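Local coordinates for protein DNA helicase RecQ (Deinococcus radiodurans, PDB 4Q48) that probably couples ATP hydrolysis to translocation in the 3'-5' direction and the unwinding of duplex DNA, and is represented here by its catalytic core, at residues Glu250-Trp255 and Ile289-Val294; Thr66-Ser71 and Asp108-Gly113; Ala434-Val439 and Ser472-Leu477; Asn41-Met46 and Asp190-Leu195. One frame throughout, in Å; residues are numbered along the deposited sequence.

Overall arrangement
The four contacts sample three parts of the RecQ catalytic core. Contacts 4 and 2 both pack a helix on the seven-stranded parallel sheet of the first RecA-like domain; their centres are about 22 Å apart, and contact 2 is nested in sequence within the loop that contact 4 closes. Contact 4 lies nearer the nucleotide site: the side chain of Leu43 is about 10 Å from that of Lys52, an ADP-binding residue, although no ADP is bound here. Contact 1 repeats the helix-on-strand theme in the second RecA-like domain, about 39 Å from contact 4 between centres. Contact 3 joins two helices of the RQC domain, which follows the zinc-binding cysteines in sequence; its centre is about 53 Å from that of contact 2.

Contact 1: Glu250-Trp255 and Ile289-Val294; sequences EETAKW and IVCATV
Thr252 OG1 hydrogen-bonds back along its own helix to Ser248 O, and with the hydroxyl held there the methyl CG2 is the branch left to meet Cys291, whose SG lies 4.2 Å from that CG2. The torsion at Thr252 suits both tasks: OG1 sits beside the backbone N (chi1 -56°) while CG2 is turned opposite to it. Cys291 brings its sulfur up against the backbone of the helix as well, with SG 4.0 Å from Ala253 CA and 4.3 Å from Ala253 CB, so the thiol rests at the junction of two successive residues. Strand 289-292 is an inner strand of the parallel sheet of the second RecA-like domain, flanked by strands 238-242 and 263-266. Helix 246-258 makes the beta-alpha-beta crossover between those two flanking strands and thereby passes over the strand of Cys291. Val290 points from the other face of the sheet and packs on Val278 and Phe282 of helix 272-284. No hydrogen bond joins the helix segment to the strand segment. The contact therefore rests on van der Waals packing of a buried thiol against methyl and backbone carbons, while the polar hydroxyl of Thr252 is satisfied within its own helix.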
loop_
_atom_site.group_PDB
_atom_site.type_symbol
_atom_site.label_atom_id
_atom_site.label_comp_id
_atom_site.label_asym_id
_atom_site.label_seq_id
_atom_site.Cartn_x
_atom_site.Cartn_y
_atom_site.Cartn_z
ATOM N N GLU A 250 -2.407 16.014 22.667
ATOM C CA GLU A 250 -2.605 16.512 24.026
ATOM C C GLU A 250 -3.892 17.327 24.179
ATOM O O GLU A 250 -4.783 16.985 24.975
ATOM C CB GLU A 250 -1.404 17.374 24.428
ATOM C CG GLU A 250 -0.108 16.605 24.692
ATOM C CD GLU A 250 1.093 17.533 24.933
ATOM O OE1 GLU A 250 1.002 18.441 25.808
ATOM O OE2 GLU A 250 2.129 17.342 24.243
ATOM N N GLU A 251 -4.002 18.384 23.383
ATOM C CA GLU A 251 -5.085 19.338 23.555
ATOM C C GLU A 251 -6.434 18.773 23.183
ATOM O O GLU A 251 -7.416 19.018 23.877
ATOM C CB GLU A 251 -4.799 20.614 22.770
ATOM C CG GLU A 251 -3.691 21.442 23.422
ATOM C CD GLU A 251 -3.299 22.645 22.602
ATOM O OE1 GLU A 251 -2.894 22.456 21.437
ATOM O OE2 GLU A 251 -3.385 23.776 23.132
ATOM N N THR A 252 -6.478 18.020 22.089
ATOM C CA THR A 252 -7.696 17.313 21.683
ATOM C C THR A 252 -8.121 16.309 22.762
ATOM O O THR A 252 -9.296 16.259 23.152
ATOM C CB THR A 252 -7.484 16.562 20.340
ATOM O OG1 THR A 252 -7.053 17.495 19.338
ATOM C CG2 THR A 252 -8.757 15.850 19.886
ATOM N N ALA A 253 -7.147 15.547 23.270
ATOM C CA ALA A 253 -7.412 14.555 24.297
ATOM C C ALA A 253 -8.044 15.216 25.513
ATOM O O ALA A 253 -8.958 14.650 26.097
ATOM C CB ALA A 253 -6.123 13.805 24.701
ATOM N N LYS A 254 -7.603 16.405 25.912
ATOM C CA LYS A 254 -8.231 16.942 27.118
ATOM C C LYS A 254 -9.478 17.757 26.768
ATOM O O LYS A 254 -10.367 17.939 27.609
ATOM C CB LYS A 254 -7.269 17.752 27.994
ATOM C CG LYS A 254 -7.432 17.269 29.465
ATOM C CD LYS A 254 -6.814 18.143 30.557
ATOM C CE LYS A 254 -7.596 18.025 31.892
ATOM N NZ LYS A 254 -8.450 16.789 32.001
ATOM N N TRP A 255 -9.569 18.212 25.526
ATOM C CA TRP A 255 -10.803 18.841 25.068
ATOM C C TRP A 255 -11.912 17.802 25.085
ATOM O O TRP A 255 -13.057 18.088 25.433
ATOM C CB TRP A 255 -10.631 19.439 23.666
ATOM C CG TRP A 255 -11.838 20.138 23.166
ATOM C CD1 TRP A 255 -12.195 21.430 23.394
ATOM C CD2 TRP A 255 -12.836 19.590 22.309
ATOM N NE1 TRP A 255 -13.379 21.719 22.755
ATOM C CE2 TRP A 255 -13.792 20.603 22.077
ATOM C CE3 TRP A 255 -13.021 18.339 21.716
ATOM C CZ2 TRP A 255 -14.912 20.403 21.277
ATOM C CZ3 TRP A 255 -14.138 18.139 20.928
ATOM C CH2 TRP A 255 -15.069 19.163 20.719
ATOM N N ILE A 289 -11.522 6.193 24.119
ATOM C CA ILE A 289 -10.987 6.783 22.888
ATOM C C ILE A 289 -9.529 7.221 23.002
ATOM O O ILE A 289 -9.199 8.030 23.865
ATOM C CB ILE A 289 -11.782 8.014 22.471
ATOM C CG1 ILE A 289 -13.222 7.621 22.120
ATOM C CG2 ILE A 289 -11.088 8.703 21.324
ATOM C CD1 ILE A 289 -14.077 8.774 21.728
ATOM N N VAL A 290 -8.661 6.721 22.124
ATOM C CA VAL A 290 -7.248 7.103 22.167
ATOM C C VAL A 290 -6.954 8.177 21.111
ATOM O O VAL A 290 -7.444 8.090 19.981
ATOM C CB VAL A 290 -6.307 5.883 21.917
ATOM C CG1 VAL A 290 -4.874 6.333 21.682
ATOM C CG2 VAL A 290 -6.354 4.897 23.070
ATOM N N CYS A 291 -6.205 9.215 21.479
ATOM C CA CYS A 291 -5.706 10.166 20.485
ATOM C C CYS A 291 -4.217 9.980 20.258
ATOM O O CYS A 291 -3.430 10.036 21.212
ATOM C CB CYS A 291 -5.977 11.612 20.888
ATOM S SG CYS A 291 -7.674 11.995 21.175
ATOM N N ALA A 292 -3.835 9.792 18.994
ATOM C CA ALA A 292 -2.457 9.453 18.633
ATOM C C ALA A 292 -2.008 10.135 17.329
ATOM O O ALA A 292 -2.836 10.630 16.566
ATOM C CB ALA A 292 -2.312 7.939 18.519
ATOM N N THR A 293 -0.701 10.123 17.060
ATOM C CA THR A 293 -0.143 10.759 15.859
ATOM C C THR A 293 0.021 9.752 14.728
ATOM O O THR A 293 -0.460 9.978 13.615
ATOM C CB THR A 293 1.227 11.419 16.141
ATOM O OG1 THR A 293 2.015 10.550 16.961
ATOM C CG2 THR A 293 1.041 12.737 16.863
ATOM N N VAL A 294 0.751 8.676 15.031
ATOM C CA VAL A 294 0.987 7.513 14.153
ATOM C C VAL A 294 1.551 6.414 15.061
ATOM O O VAL A 294 2.644 6.577 15.616
ATOM C CB VAL A 294 1.992 7.800 13.001
ATOM C CG1 VAL A 294 2.627 6.511 12.525
ATOM C CG2 VAL A 294 1.330 8.537 11.842
#

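Contact 2: Thr66-Ser71 and Asp108-Gly113; sequences TGIVVS and DALLRG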
loop_
_atom_site.group_PDB
_atom_site.type_symbol
_atom_site.label_atom_id
_atom_site.label_comp_id
_atom_site.label_asym_id
_atom_site.label_seq_id
_atom_site.Cartn_x
_atom_site.Cartn_y
_atom_site.Cartn_z
ATOM N N THR A 66 14.971 -26.045 3.700
ATOM C CA THR A 66 14.674 -24.869 4.485
ATOM C C THR A 66 14.213 -23.668 3.649
ATOM O O THR A 66 14.853 -23.329 2.648
ATOM C CB THR A 66 15.909 -24.466 5.250
ATOM O OG1 THR A 66 16.423 -25.613 5.935
ATOM C CG2 THR A 66 15.628 -23.308 6.215
ATOM N N GLY A 67 13.120 -23.021 4.066
ATOM C CA GLY A 67 12.735 -21.742 3.505
ATOM C C GLY A 67 13.643 -20.630 3.998
ATOM O O GLY A 67 13.864 -20.474 5.183
ATOM N N ILE A 68 14.151 -19.823 3.082
ATOM C CA ILE A 68 15.042 -18.737 3.457
ATOM C C ILE A 68 14.246 -17.448 3.344
ATOM O O ILE A 68 13.949 -17.005 2.247
ATOM C CB ILE A 68 16.287 -18.681 2.537
ATOM C CG1 ILE A 68 17.010 -20.024 2.525
ATOM C CG2 ILE A 68 17.233 -17.603 2.982
ATOM C CD1 ILE A 68 17.418 -20.492 3.900
ATOM N N VAL A 69 13.903 -16.847 4.477
ATOM C CA VAL A 69 13.031 -15.666 4.487
ATOM C C VAL A 69 13.871 -14.414 4.691
ATOM O O VAL A 69 14.563 -14.271 5.692
ATOM C CB VAL A 69 11.937 -15.747 5.594
ATOM C CG1 VAL A 69 10.937 -14.641 5.449
ATOM C CG2 VAL A 69 11.227 -17.080 5.550
ATOM N N VAL A 70 13.837 -13.520 3.717
ATOM C CA VAL A 70 14.548 -12.274 3.850
ATOM C C VAL A 70 13.657 -11.184 4.440
ATOM O O VAL A 70 12.566 -10.930 3.930
ATOM C CB VAL A 70 15.073 -11.823 2.510
ATOM C CG1 VAL A 70 16.186 -10.816 2.707
ATOM C CG2 VAL A 70 15.561 -13.020 1.736
ATOM N N SER A 71 14.117 -10.553 5.516
ATOM C CA SER A 71 13.374 -9.472 6.167
ATOM C C SER A 71 14.296 -8.537 6.967
ATOM O O SER A 71 15.249 -8.985 7.635
ATOM C CB SER A 71 12.273 -10.027 7.086
ATOM O OG SER A 71 11.804 -9.035 7.991
ATOM N N ASP A 108 25.174 -24.439 11.427
ATOM C CA ASP A 108 25.282 -25.899 11.477
ATOM C C ASP A 108 23.913 -26.498 11.283
ATOM O O ASP A 108 23.729 -27.471 10.556
ATOM C CB ASP A 108 25.845 -26.407 12.815
ATOM C CG ASP A 108 27.367 -26.535 12.825
ATOM O OD1 ASP A 108 28.055 -25.971 11.935
ATOM O OD2 ASP A 108 27.871 -27.206 13.759
ATOM N N ALA A 109 22.938 -25.859 11.913
ATOM C CA ALA A 109 21.597 -26.384 11.917
ATOM C C ALA A 109 21.002 -26.261 10.531
ATOM O O ALA A 109 20.315 -27.170 10.058
ATOM C CB ALA A 109 20.756 -25.647 12.963
ATOM N N LEU A 110 21.328 -25.160 9.861
ATOM C CA LEU A 110 20.944 -24.967 8.480
ATOM C C LEU A 110 21.550 -26.074 7.598
ATOM O O LEU A 110 20.850 -26.745 6.821
ATOM C CB LEU A 110 21.402 -23.587 8.008
ATOM C CG LEU A 110 21.237 -23.240 6.530
ATOM C CD1 LEU A 110 19.759 -23.157 6.147
ATOM C CD2 LEU A 110 21.950 -21.937 6.203
ATOM N N LEU A 111 22.848 -26.304 7.765
ATOM C CA LEU A 111 23.543 -27.258 6.923
ATOM C C LEU A 111 23.047 -28.675 7.132
ATOM O O LEU A 111 23.069 -29.475 6.193
ATOM C CB LEU A 111 25.054 -27.158 7.145
ATOM C CG LEU A 111 25.547 -25.876 6.466
ATOM C CD1 LEU A 111 27.007 -25.549 6.699
ATOM C CD2 LEU A 111 25.263 -25.993 4.998
ATOM N N ARG A 112 22.574 -28.979 8.341
ATOM C CA ARG A 112 22.138 -30.342 8.685
ATOM C C ARG A 112 20.673 -30.617 8.381
ATOM O O ARG A 112 20.157 -31.697 8.725
ATOM C CB ARG A 112 22.364 -30.620 10.179
ATOM C CG ARG A 112 23.753 -31.072 10.583
ATOM C CD ARG A 112 23.740 -31.582 12.027
ATOM N NE ARG A 112 24.573 -32.777 12.182
ATOM C CZ ARG A 112 24.150 -34.021 11.964
ATOM N NH1 ARG A 112 22.897 -34.258 11.604
ATOM N NH2 ARG A 112 24.976 -35.042 12.126
ATOM N N GLY A 113 20.039 -29.684 7.667
ATOM C CA GLY A 113 18.643 -29.811 7.266
ATOM C C GLY A 113 17.705 -29.775 8.472
ATOM O O GLY A 113 16.629 -30.342 8.458
#
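Leu110 carries its CG anti to the backbone N (chi1 173°), and its second torsion of 66° then sends CD1 to the beginning of strand 66-70. Thr66 is turned so that CG2 and OG1 both face this methyl: Leu110 CD1 lies 4.1 Å from Thr66 CG2, and the same CD1 is equally far, 4.1 Å, from Thr66 OG1. The hydroxyl has its polar partner in Leu115 O, to which it is hydrogen-bonded. Farther along the strand, Ile68 reaches in with the end of its longer branch, placing CD1 4.2 Å from Leu110 CD1, and the two side chains cross at about a right angle. One leucine methyl thus serves two residues of alternate strand positions, those on the same face of the sheet. Just beyond, helix 100-111 ends in a Schellman motif with Gly113 as its C-prime residue, at positive phi (66°), and Gly113 N bonds to Leu110 O at 3.2 Å. The chain then leads into strand 117-120, the sheet neighbour of strand 66-70 in the first RecA-like domain. Between the two segments there is no hydrogen bond; van der Waals packing around one leucine methyl joins the end of the helix to the sheet, with Thr66 paying for its buried hydroxyl through Leu115.

Contact 3: Ala434-Val439 and Ser472-Leu477; sequences AHLTDV and SVLRQL
Apolar packing comes first: Leu474 points from helix 467-479 towards helix 433-441 and divides its two methyls between neighbouring residues there. CD2 faces Leu436, at 4.4 Å from Leu436 CD1, a loose approach of one branch end to another. CD1 goes to Thr437, where it lies 3.6 Å from Thr437 OG1, so a methyl meets the hydroxyl oxygen rather than the threonine methyl. The two side chains meet at a slant, and between the segments 434-439 and 472-477 the nearest CA atoms are those of Thr437 and Leu474, 8.9 Å apart. No hydrogen bond crosses between the two segments; the Thr437 hydroxyl is bonded within its own helix. Its OG1 lies beside the backbone N (chi1 -56°), from where it hydrogen-bonds to Ala433 O, one turn earlier. The oxygen is thereby satisfied, and its contact with Leu474 is one of packing alone. Thr437 also touches Trp470 and Arg471, a turn before Leu474. Both helices belong to the RQC domain, a winged-helix fold, and helix 414-426 also packs here: Leu436 touches its Thr424, and Leu474 and Leu477 both touch its Ala420. Leu477 also ties helix 467-479 to the short strand 483-484 through a backbone hydrogen bond with Leu483.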
loop_
_atom_site.group_PDB
_atom_site.type_symbol
_atom_site.label_atom_id
_atom_site.label_comp_id
_atom_site.label_asym_id
_atom_site.label_seq_id
_atom_site.Cartn_x
_atom_site.Cartn_y
_atom_site.Cartn_z
ATOM N N ALA A 434 1.566 19.562 -22.501
ATOM C CA ALA A 434 1.452 20.800 -23.280
ATOM C C ALA A 434 1.386 20.524 -24.789
ATOM O O ALA A 434 0.538 21.080 -25.491
ATOM C CB ALA A 434 2.598 21.717 -22.967
ATOM N N HIS A 435 2.272 19.653 -25.276
ATOM C CA HIS A 435 2.264 19.273 -26.686
ATOM C C HIS A 435 0.950 18.632 -27.128
ATOM O O HIS A 435 0.347 19.050 -28.120
ATOM C CB HIS A 435 3.410 18.323 -27.006
ATOM C CG HIS A 435 3.515 18.014 -28.465
ATOM N ND1 HIS A 435 4.211 18.817 -29.344
ATOM C CD2 HIS A 435 2.971 17.022 -29.209
ATOM C CE1 HIS A 435 4.098 18.325 -30.565
ATOM N NE2 HIS A 435 3.352 17.236 -30.510
ATOM N N LEU A 436 0.508 17.628 -26.376
ATOM C CA LEU A 436 -0.781 16.997 -26.603
ATOM C C LEU A 436 -1.898 18.046 -26.697
ATOM O O LEU A 436 -2.800 17.970 -27.552
ATOM C CB LEU A 436 -1.078 16.026 -25.469
ATOM C CG LEU A 436 -0.199 14.775 -25.365
ATOM C CD1 LEU A 436 -0.621 13.910 -24.179
ATOM C CD2 LEU A 436 -0.266 13.975 -26.636
ATOM N N THR A 437 -1.815 19.037 -25.817
ATOM C CA THR A 437 -2.836 20.074 -25.730
ATOM C C THR A 437 -2.833 20.908 -27.002
ATOM O O THR A 437 -3.889 21.380 -27.440
ATOM C CB THR A 437 -2.619 20.957 -24.496
ATOM O OG1 THR A 437 -2.598 20.142 -23.315
ATOM C CG2 THR A 437 -3.687 22.017 -24.387
ATOM N N ASP A 438 -1.638 21.081 -27.581
ATOM C CA ASP A 438 -1.469 21.808 -28.849
ATOM C C ASP A 438 -2.179 21.074 -29.964
ATOM O O ASP A 438 -2.917 21.675 -30.756
ATOM C CB ASP A 438 0.009 21.961 -29.227
ATOM C CG ASP A 438 0.672 23.164 -28.577
ATOM O OD1 ASP A 438 -0.049 24.134 -28.227
ATOM O OD2 ASP A 438 1.918 23.122 -28.403
ATOM N N VAL A 439 -1.941 19.765 -30.016
ATOM C CA VAL A 439 -2.561 18.930 -31.015
ATOM C C VAL A 439 -4.067 19.012 -30.847
ATOM O O VAL A 439 -4.809 19.278 -31.803
ATOM C CB VAL A 439 -2.082 17.466 -30.915
ATOM C CG1 VAL A 439 -2.822 16.600 -31.907
ATOM C CG2 VAL A 439 -0.568 17.369 -31.130
ATOM N N SER A 472 -6.167 20.123 -17.330
ATOM C CA SER A 472 -6.961 19.589 -16.233
ATOM C C SER A 472 -7.410 18.142 -16.504
ATOM O O SER A 472 -7.161 17.241 -15.683
ATOM C CB SER A 472 -8.171 20.488 -15.987
ATOM O OG SER A 472 -9.163 19.794 -15.251
ATOM N N VAL A 473 -8.035 17.923 -17.666
ATOM C CA VAL A 473 -8.457 16.590 -18.081
ATOM C C VAL A 473 -7.250 15.664 -18.030
ATOM O O VAL A 473 -7.340 14.537 -17.511
ATOM C CB VAL A 473 -9.052 16.572 -19.515
ATOM C CG1 VAL A 473 -9.018 15.181 -20.088
ATOM C CG2 VAL A 473 -10.475 17.100 -19.543
ATOM N N LEU A 474 -6.110 16.150 -18.530
ATOM C CA LEU A 474 -4.898 15.336 -18.540
ATOM C C LEU A 474 -4.400 14.981 -17.150
ATOM O O LEU A 474 -4.030 13.836 -16.931
ATOM C CB LEU A 474 -3.778 16.013 -19.340
ATOM C CG LEU A 474 -4.056 16.148 -20.855
ATOM C CD1 LEU A 474 -3.076 17.118 -21.511
ATOM C CD2 LEU A 474 -4.067 14.784 -21.593
ATOM N N ARG A 475 -4.439 15.912 -16.197
ATOM C CA ARG A 475 -3.978 15.594 -14.853
ATOM C C ARG A 475 -4.865 14.540 -14.284
ATOM O O ARG A 475 -4.423 13.604 -13.612
ATOM C CB ARG A 475 -3.958 16.830 -13.962
ATOM C CG ARG A 475 -2.747 17.723 -14.213
ATOM C CD ARG A 475 -2.599 18.824 -13.174
ATOM N NE ARG A 475 -3.791 19.662 -13.119
ATOM C CZ ARG A 475 -3.973 20.736 -13.889
ATOM N NH1 ARG A 475 -3.017 21.091 -14.742
ATOM N NH2 ARG A 475 -5.089 21.460 -13.788
ATOM N N GLN A 476 -6.135 14.681 -14.596
ATOM C CA GLN A 476 -7.132 13.809 -14.041
ATOM C C GLN A 476 -6.907 12.401 -14.568
ATOM O O GLN A 476 -6.949 11.431 -13.797
ATOM C CB GLN A 476 -8.531 14.325 -14.383
ATOM C CG GLN A 476 -9.561 13.775 -13.449
ATOM C CD GLN A 476 -9.454 14.382 -12.054
ATOM O OE1 GLN A 476 -9.306 15.605 -11.892
ATOM N NE2 GLN A 476 -9.429 13.509 -11.041
ATOM N N LEU A 477 -6.614 12.299 -15.869
ATOM C CA LEU A 477 -6.366 10.995 -16.478
ATOM C C LEU A 477 -5.065 10.431 -15.945
ATOM O O LEU A 477 -4.933 9.217 -15.755
ATOM C CB LEU A 477 -6.328 11.085 -18.002
ATOM C CG LEU A 477 -7.702 11.235 -18.656
ATOM C CD1 LEU A 477 -7.575 11.647 -20.121
ATOM C CD2 LEU A 477 -8.484 9.968 -18.503
#

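Contact 4: Asn41-Met46 and Asp190-Leu195; sequences NALVLM and DIKSVL
Leu43 meets Ile191 and Lys192 at about a right angle to each, in the RecA-like fold of the first helicase domain, where helix 185-194 is laid over one face of the parallel sheet. The helix forms the beta-alpha-beta crossover from strand 176-180 to strand 202-204, and strand 42-45 runs between those two, directly beneath it. Leu43 projects towards the helix with CG across from its backbone N (chi1 -179°), and its fork sends one methyl to each partner. CD1 is met by the short branch of Ile191, with Leu43 CD1 4.1 Å from Ile191 CG2. CD2 instead abuts the aliphatic part of Lys192, which runs across it, staying extended through chi2 and chi3 and bending only near the amine, at chi4 (-119°). Lys192 contributes its methylenes here, and it also touches Gln202 of the adjoining strand. Ala42 and Val44 turn to the other face, against Val36 and Ile32 of helix 29-37. At the strand's start Asn41 OD1 takes a hydrogen bond from Arg176 N, while Arg176 NE bonds to Leu195 O. Beyond strand 42-45 the chain enters the P-loop, whose Gly49, Gly51, Lys52 and Ser53 bind ADP. Two carbons of Lys192 touch the same methyl: Leu43 CD2 is 4.0 Å from Lys192 CE and 4.1 Å from its CG.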
loop_
_atom_site.group_PDB
_atom_site.type_symbol
_atom_site.label_atom_id
_atom_site.label_comp_id
_atom_site.label_asym_id
_atom_site.label_seq_id
_atom_site.Cartn_x
_atom_site.Cartn_y
_atom_site.Cartn_z
ATOM N N ASN A 41 7.727 -19.070 -9.269
ATOM C CA ASN A 41 7.997 -17.772 -8.658
ATOM C C ASN A 41 6.678 -17.064 -8.473
ATOM O O ASN A 41 5.685 -17.444 -9.092
ATOM C CB ASN A 41 8.924 -16.915 -9.517
ATOM C CG ASN A 41 10.337 -17.455 -9.577
ATOM O OD1 ASN A 41 10.716 -18.335 -8.794
ATOM N ND2 ASN A 41 11.135 -16.912 -10.496
ATOM N N ALA A 42 6.656 -16.036 -7.634
ATOM C CA ALA A 42 5.396 -15.360 -7.336
ATOM C C ALA A 42 5.590 -13.944 -6.802
ATOM O O ALA A 42 6.597 -13.630 -6.162
ATOM C CB ALA A 42 4.586 -16.182 -6.359
ATOM N N LEU A 43 4.622 -13.089 -7.109
ATOM C CA LEU A 43 4.516 -11.766 -6.514
ATOM C C LEU A 43 3.221 -11.710 -5.741
ATOM O O LEU A 43 2.142 -11.849 -6.315
ATOM C CB LEU A 43 4.551 -10.673 -7.561
ATOM C CG LEU A 43 4.469 -9.276 -6.962
ATOM C CD1 LEU A 43 5.478 -9.135 -5.841
ATOM C CD2 LEU A 43 4.704 -8.210 -8.017
ATOM N N VAL A 44 3.340 -11.560 -4.429
ATOM C CA VAL A 44 2.183 -11.604 -3.548
ATOM C C VAL A 44 1.955 -10.266 -2.831
ATOM O O VAL A 44 2.846 -9.736 -2.164
ATOM C CB VAL A 44 2.316 -12.748 -2.524
ATOM C CG1 VAL A 44 1.186 -12.698 -1.508
ATOM C CG2 VAL A 44 2.319 -14.086 -3.240
ATOM N N LEU A 45 0.764 -9.703 -3.007
ATOM C CA LEU A 45 0.445 -8.415 -2.419
ATOM C C LEU A 45 -0.756 -8.620 -1.511
ATOM O O LEU A 45 -1.838 -9.026 -1.955
ATOM C CB LEU A 45 0.184 -7.389 -3.519
ATOM C CG LEU A 45 1.275 -7.442 -4.609
ATOM C CD1 LEU A 45 0.698 -8.015 -5.890
ATOM C CD2 LEU A 45 1.950 -6.117 -4.895
ATOM N N MET A 46 -0.516 -8.478 -0.209
ATOM C CA MET A 46 -1.561 -8.719 0.784
ATOM C C MET A 46 -1.511 -7.738 1.939
ATOM O O MET A 46 -0.457 -7.212 2.268
ATOM C CB MET A 46 -1.449 -10.144 1.332
ATOM C CG MET A 46 -1.963 -11.201 0.376
ATOM S SD MET A 46 -2.365 -12.786 1.148
ATOM C CE MET A 46 -2.818 -12.284 2.799
ATOM N N ASP A 190 8.847 -2.081 -9.893
ATOM C CA ASP A 190 10.254 -2.089 -9.498
ATOM C C ASP A 190 10.695 -3.352 -8.776
ATOM O O ASP A 190 11.841 -3.784 -8.907
ATOM C CB ASP A 190 10.511 -0.914 -8.558
ATOM C CG ASP A 190 11.075 0.288 -9.258
ATOM O OD1 ASP A 190 10.987 0.339 -10.509
ATOM O OD2 ASP A 190 11.567 1.194 -8.534
ATOM N N ILE A 191 9.771 -3.971 -8.048
ATOM C CA ILE A 191 10.022 -5.272 -7.448
ATOM C C ILE A 191 10.233 -6.310 -8.537
ATOM O O ILE A 191 11.172 -7.102 -8.461
ATOM C CB ILE A 191 8.862 -5.699 -6.541
ATOM C CG1 ILE A 191 8.742 -4.736 -5.362
ATOM C CG2 ILE A 191 9.061 -7.123 -6.050
ATOM C CD1 ILE A 191 7.489 -4.953 -4.500
ATOM N N LYS A 192 9.401 -6.261 -9.576
ATOM C CA LYS A 192 9.510 -7.202 -10.670
ATOM C C LYS A 192 10.939 -7.093 -11.223
ATOM O O LYS A 192 11.603 -8.103 -11.466
ATOM C CB LYS A 192 8.447 -6.922 -11.740
ATOM C CG LYS A 192 7.001 -7.216 -11.289
ATOM C CD LYS A 192 5.960 -6.808 -12.352
ATOM C CE LYS A 192 4.512 -6.946 -11.846
ATOM N NZ LYS A 192 3.655 -7.923 -12.620
ATOM N N SER A 193 11.443 -5.872 -11.353
ATOM C CA SER A 193 12.742 -5.678 -11.989
ATOM C C SER A 193 13.936 -6.199 -11.178
ATOM O O SER A 193 14.877 -6.756 -11.746
ATOM C CB SER A 193 12.956 -4.200 -12.305
ATOM O OG SER A 193 12.452 -3.898 -13.590
ATOM N N VAL A 194 13.914 -5.992 -9.863
ATOM C CA VAL A 194 15.012 -6.429 -8.991
ATOM C C VAL A 194 15.095 -7.949 -8.781
ATOM O O VAL A 194 16.193 -8.524 -8.729
ATOM C CB VAL A 194 14.931 -5.727 -7.636
ATOM C CG1 VAL A 194 16.193 -5.999 -6.823
ATOM C CG2 VAL A 194 14.777 -4.227 -7.860
ATOM N N LEU A 195 13.940 -8.583 -8.602
ATOM C CA LEU A 195 13.890 -10.003 -8.279
ATOM C C LEU A 195 13.412 -10.843 -9.459
ATOM O O LEU A 195 12.922 -11.958 -9.257
ATOM C CB LEU A 195 12.979 -10.227 -7.063
ATOM C CG LEU A 195 13.204 -9.258 -5.894
ATOM C CD1 LEU A 195 12.076 -9.330 -4.884
ATOM C CD2 LEU A 195 14.543 -9.510 -5.216
#